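Aln2 (Streptomyces sp. CM020, PDB 6P7L) probably takes part in biosynthesis of the polyketide antibiotic alnumycin as a noncanonical, SnoaL-like member of the NTF2-like superfamily. Local coordinates at the interface of chains A and B. Numbering follows the deposited sequence. Chains: chain A/B, Aln2.

Contact 1: the interface of chains A and B. Residues chain A 102-105, 121-123, 138; chain B 100-102, 125.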
# COMPACT_ATOMS: atom_id res chain seq x y z
N TRP A 102 -2.92 4.11 -6.27
CA TRP A 102 -2.49 3.25 -5.18
C TRP A 102 -2.05 1.92 -5.78
O TRP A 102 -2.84 1.27 -6.46
CB TRP A 102 -3.65 3.04 -4.20
CG TRP A 102 -4.18 4.26 -3.60
CD1 TRP A 102 -5.07 5.13 -4.19
CD2 TRP A 102 -3.86 4.81 -2.33
NE1 TRP A 102 -5.34 6.18 -3.34
CE2 TRP A 102 -4.59 6.02 -2.20
CE3 TRP A 102 -3.02 4.42 -1.28
CZ2 TRP A 102 -4.51 6.81 -1.06
CZ3 TRP A 102 -2.93 5.23 -0.18
CH2 TRP A 102 -3.68 6.40 -0.08
N PHE A 103 -0.82 1.52 -5.51
CA PHE A 103 -0.28 0.23 -5.94
C PHE A 103 -0.07 -0.62 -4.71
O PHE A 103 0.28 -0.08 -3.64
CB PHE A 103 1.06 0.34 -6.64
CG PHE A 103 1.07 1.10 -7.92
CD1 PHE A 103 -0.10 1.58 -8.52
CD2 PHE A 103 2.27 1.31 -8.57
CE1 PHE A 103 -0.03 2.28 -9.70
CE2 PHE A 103 2.34 1.99 -9.74
CZ PHE A 103 1.19 2.48 -10.31
N ASP A 104 -0.20 -1.93 -4.86
CA ASP A 104 0.08 -2.84 -3.75
C ASP A 104 0.29 -4.24 -4.31
O ASP A 104 0.03 -4.52 -5.50
CB ASP A 104 -1.06 -2.80 -2.74
CG ASP A 104 -0.64 -3.17 -1.33
OD1 ASP A 104 0.58 -3.31 -1.03
OD2 ASP A 104 -1.57 -3.30 -0.51
N MET A 105 0.77 -5.13 -3.43
CA MET A 105 0.98 -6.55 -3.72
C MET A 105 1.89 -6.72 -4.94
O MET A 105 1.55 -7.44 -5.91
CB MET A 105 -0.33 -7.31 -3.97
CG MET A 105 -1.27 -7.63 -2.82
SD MET A 105 -0.58 -8.26 -1.28
CE MET A 105 -0.49 -6.54 -0.75
N TYR A 121 -1.25 -4.88 -7.98
CA TYR A 121 -2.60 -4.36 -7.96
C TYR A 121 -2.56 -2.83 -8.01
O TYR A 121 -1.70 -2.21 -7.39
CB TYR A 121 -3.31 -4.76 -6.66
CG TYR A 121 -3.46 -6.26 -6.40
CD1 TYR A 121 -3.19 -7.19 -7.37
CD2 TYR A 121 -3.91 -6.71 -5.17
CE1 TYR A 121 -3.37 -8.56 -7.14
CE2 TYR A 121 -4.07 -8.05 -4.91
CZ TYR A 121 -3.82 -8.97 -5.92
OH TYR A 121 -4.04 -10.31 -5.68
N ALA A 122 -3.54 -2.23 -8.67
CA ALA A 122 -3.67 -0.78 -8.69
C ALA A 122 -5.12 -0.36 -8.66
O ALA A 122 -6.01 -1.04 -9.20
CB ALA A 122 -2.98 -0.16 -9.92
N THR A 123 -5.35 0.79 -8.03
CA THR A 123 -6.62 1.47 -8.13
C THR A 123 -6.35 2.97 -8.08
O THR A 123 -5.23 3.41 -7.84
CB THR A 123 -7.60 1.03 -7.05
OG1 THR A 123 -8.88 1.65 -7.30
CG2 THR A 123 -7.11 1.41 -5.70
N THR A 138 -10.55 -1.91 -9.68
CA THR A 138 -9.17 -2.31 -9.49
C THR A 138 -8.62 -2.91 -10.78
O THR A 138 -9.35 -3.35 -11.67
CB THR A 138 -9.07 -3.27 -8.33
OG1 THR A 138 -9.94 -4.36 -8.53
CG2 THR A 138 -9.46 -2.60 -7.04
N ARG B 100 -9.62 -8.19 -4.50
CA ARG B 100 -8.21 -7.85 -4.36
C ARG B 100 -7.92 -7.54 -2.91
O ARG B 100 -8.59 -6.70 -2.32
CB ARG B 100 -7.83 -6.66 -5.24
CG ARG B 100 -8.02 -6.91 -6.70
CD ARG B 100 -6.96 -7.87 -7.23
NE ARG B 100 -7.20 -8.18 -8.63
CZ ARG B 100 -6.75 -9.28 -9.25
NH1 ARG B 100 -6.02 -10.18 -8.60
NH2 ARG B 100 -7.06 -9.48 -10.53
N HIS B 101 -6.92 -8.22 -2.33
CA HIS B 101 -6.48 -8.01 -0.95
C HIS B 101 -5.43 -6.92 -0.96
O HIS B 101 -4.53 -6.91 -1.81
CB HIS B 101 -5.92 -9.31 -0.33
CG HIS B 101 -6.98 -10.27 0.16
ND1 HIS B 101 -7.76 -11.01 -0.70
CD2 HIS B 101 -7.43 -10.57 1.41
CE1 HIS B 101 -8.64 -11.72 -0.02
NE2 HIS B 101 -8.46 -11.47 1.27
N TRP B 102 -5.55 -5.98 -0.02
CA TRP B 102 -4.63 -4.86 0.13
C TRP B 102 -4.07 -4.95 1.54
O TRP B 102 -4.85 -5.00 2.49
CB TRP B 102 -5.36 -3.51 -0.06
CG TRP B 102 -6.02 -3.39 -1.40
CD1 TRP B 102 -7.21 -3.91 -1.77
CD2 TRP B 102 -5.48 -2.73 -2.55
NE1 TRP B 102 -7.46 -3.63 -3.11
CE2 TRP B 102 -6.40 -2.91 -3.61
CE3 TRP B 102 -4.32 -2.00 -2.79
CZ2 TRP B 102 -6.20 -2.36 -4.88
CZ3 TRP B 102 -4.11 -1.47 -4.08
CH2 TRP B 102 -5.04 -1.67 -5.10
N THR B 125 -11.02 -5.31 -1.60
CA THR B 125 -11.93 -4.66 -2.53
C THR B 125 -12.57 -5.74 -3.39
O THR B 125 -11.94 -6.76 -3.70
CB THR B 125 -11.22 -3.62 -3.41
OG1 THR B 125 -10.14 -4.22 -4.13
CG2 THR B 125 -10.69 -2.48 -2.61
O HOH W 1 -11.24 -5.43 -6.43
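Strands of the NTF2-like sheets of two Aln2 copies meet here, with the indole of B:Trp102 lodged against A:Asp104, A:Ala122, A:Thr123 and A:Thr138. B:Trp102 loses 120 Å² of surface to chain A. Its benzo ring does the touching: B:Trp102 CE3 lies 3.4 Å from the methylene CB of A:Asp104, while the tip, B:Trp102 CH2, meets the methyl CG2 of A:Thr123 at 3.8 Å. With CG anti to the backbone N (chi1 -154°), the carboxylate of A:Asp104 reaches over the B:Trp102 backbone, its OD2 nearing CA, with its plane 31° from the indole. At the indole rim, the backbone carbonyl carbon of A:Ala122 lies in the ring plane, near CH2. The pyrrole N-H is satisfied within chain B, where B:Trp102 NE1 donates nearly in the ring plane to the hydroxyl OG1 of B:Thr125 at 2.9 Å (162° at H), which helps hold the rotation of the indole. B:Thr125 OG1 also meets the methyl CG2 of A:Thr138 at 3.4 Å. Water 1 joins the two threonine hydroxyls, 2.7 Å from A:Thr138 OG1 and 2.8 Å from B:Thr125 OG1, giving the patch a polar link between the chains where direct polar bonds are lacking. Next to this, the aliphatic part of B:Arg100 crosses A:Tyr121 at about a right angle: the bend at chi2 sets B:Arg100 CD over the middle of the phenol face, 3.5 Å from the A:Tyr121 ring centroid, in a CH-pi contact. The guanidinium continues past the CE1 side of the ring instead of stacking flat on it. At the other side of the phenol, the carbonyl O of B:His101 lies at the ring edge in plane, 3.3 Å from A:Tyr121 CE2. In the fold, chain A supplies strands 98-104 and 116-127 and the loop residue A:Thr138, and chain B the same two strands, but the residues differ in role, with B:Trp102 losing far more surface to the partner here than A:Trp102.

Contact 2: the interface of chains A and B. Residues chain A 37, 106; chain B 38, 41-42, 45.
A:Met106 and B:Gln42 make the tight point where the start of strand 106-110 in chain A faces helix 34-52 of chain B. The side-chain amide NE2 of B:Gln42 donates to the backbone carbonyl O of A:Met106 at 3.0 Å, 157° at H. The donor lies in the carbonyl plane, whereas the acceptor is tilted somewhat from the glutamine amide plane. Within chain B, B:Gln42 NE2 also donates to the hydroxyl OG1 of B:Thr41 at 3.1 Å, here within the amide plane, so two bonds fix the rotation of the amide. The bend at chi2 (-55°) folds the glutamine back along its own helix and brings NE2 beside that hydroxyl. B:Thr41 OG1 in turn donates to the backbone O of B:Val38, 2.8 Å away, one turn earlier, and thus serves as a second-shell prop for the glutamine.

The side around A:Tyr37 is packed more loosely, although this ring gives up 46 Å² to chain B. A:Tyr37 stands on helix 34-52 of chain A, so the same helix of both copies meets here. Its CG is anti to the backbone N (chi1 -174°), which carries the phenol obliquely over the chain B helix, from B:Val38 toward B:Thr41. Near the base of the ring, A:Tyr37 CB touches the methyl CG2 of B:Val38 at 3.9 Å, the two side chains passing in opposite directions. The ring rim passes the amide of B:Gln42 with the planes steeply inclined to each other. Contact with B:Ala45 is marginal. At the far end of the ring, the phenol meets B:Thr41 tip to tip, but A:Tyr37 OH remains 3.6 Å from B:Thr41 OG1, a van der Waals approach rather than a bond.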
# COMPACT_ATOMS: atom_id res chain seq x y z
N TYR A 37 14.73 -3.52 -5.16
CA TYR A 37 13.38 -3.32 -4.63
C TYR A 37 13.16 -1.86 -4.23
O TYR A 37 12.15 -1.23 -4.62
CB TYR A 37 13.14 -4.24 -3.45
CG TYR A 37 11.74 -4.17 -2.98
CD1 TYR A 37 10.75 -4.93 -3.61
CD2 TYR A 37 11.38 -3.31 -1.96
CE1 TYR A 37 9.45 -4.86 -3.19
CE2 TYR A 37 10.05 -3.23 -1.54
CZ TYR A 37 9.11 -4.02 -2.17
OH TYR A 37 7.78 -3.96 -1.81
N MET A 106 3.04 -6.05 -4.91
CA MET A 106 3.92 -5.97 -6.08
C MET A 106 5.02 -7.02 -6.05
O MET A 106 5.82 -7.05 -5.11
CB MET A 106 4.56 -4.59 -6.17
CG MET A 106 5.40 -4.42 -7.38
SD MET A 106 6.20 -2.80 -7.37
CE MET A 106 4.75 -1.73 -7.50
N VAL B 38 12.32 -7.67 2.16
CA VAL B 38 11.94 -7.88 0.76
C VAL B 38 11.28 -9.23 0.58
O VAL B 38 10.26 -9.35 -0.12
CB VAL B 38 13.14 -7.71 -0.17
CG1 VAL B 38 12.80 -8.17 -1.61
CG2 VAL B 38 13.57 -6.26 -0.14
N THR B 41 7.71 -9.13 1.67
CA THR B 41 6.78 -8.48 0.73
C THR B 41 6.47 -9.40 -0.46
O THR B 41 5.35 -9.40 -0.99
CB THR B 41 7.32 -7.15 0.18
OG1 THR B 41 8.35 -7.36 -0.81
CG2 THR B 41 7.79 -6.22 1.31
N GLN B 42 7.48 -10.13 -0.94
CA GLN B 42 7.28 -11.00 -2.08
C GLN B 42 6.45 -12.22 -1.70
O GLN B 42 5.60 -12.68 -2.48
CB GLN B 42 8.62 -11.44 -2.66
CG GLN B 42 9.46 -10.26 -3.17
CD GLN B 42 8.71 -9.44 -4.19
OE1 GLN B 42 8.56 -9.83 -5.36
NE2 GLN B 42 8.14 -8.34 -3.72
N ALA B 45 2.86 -10.85 -1.60
CA ALA B 45 2.35 -10.56 -2.93
C ALA B 45 1.94 -11.86 -3.63
O ALA B 45 0.84 -11.98 -4.15
CB ALA B 45 3.40 -9.82 -3.76

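The C-alpha centres of contact 1 and contact 2 lie about 13 Å apart along one A-B interface. In chain A, strand 98-104 runs through the poorly ordered A:Met105 into strand 106-110, joining the two contacts. Helix 34-52 enters contact 2 from both chains, through A:Tyr37 on one side and B:Val38 to B:Ala45 on the other, whereas strands 98-104 and 116-127 of both chains serve contact 1, the more extensive of the two. The interface is not an exact two-fold and the deposited assembly holds three copies; this pairing may therefore not be the biological one.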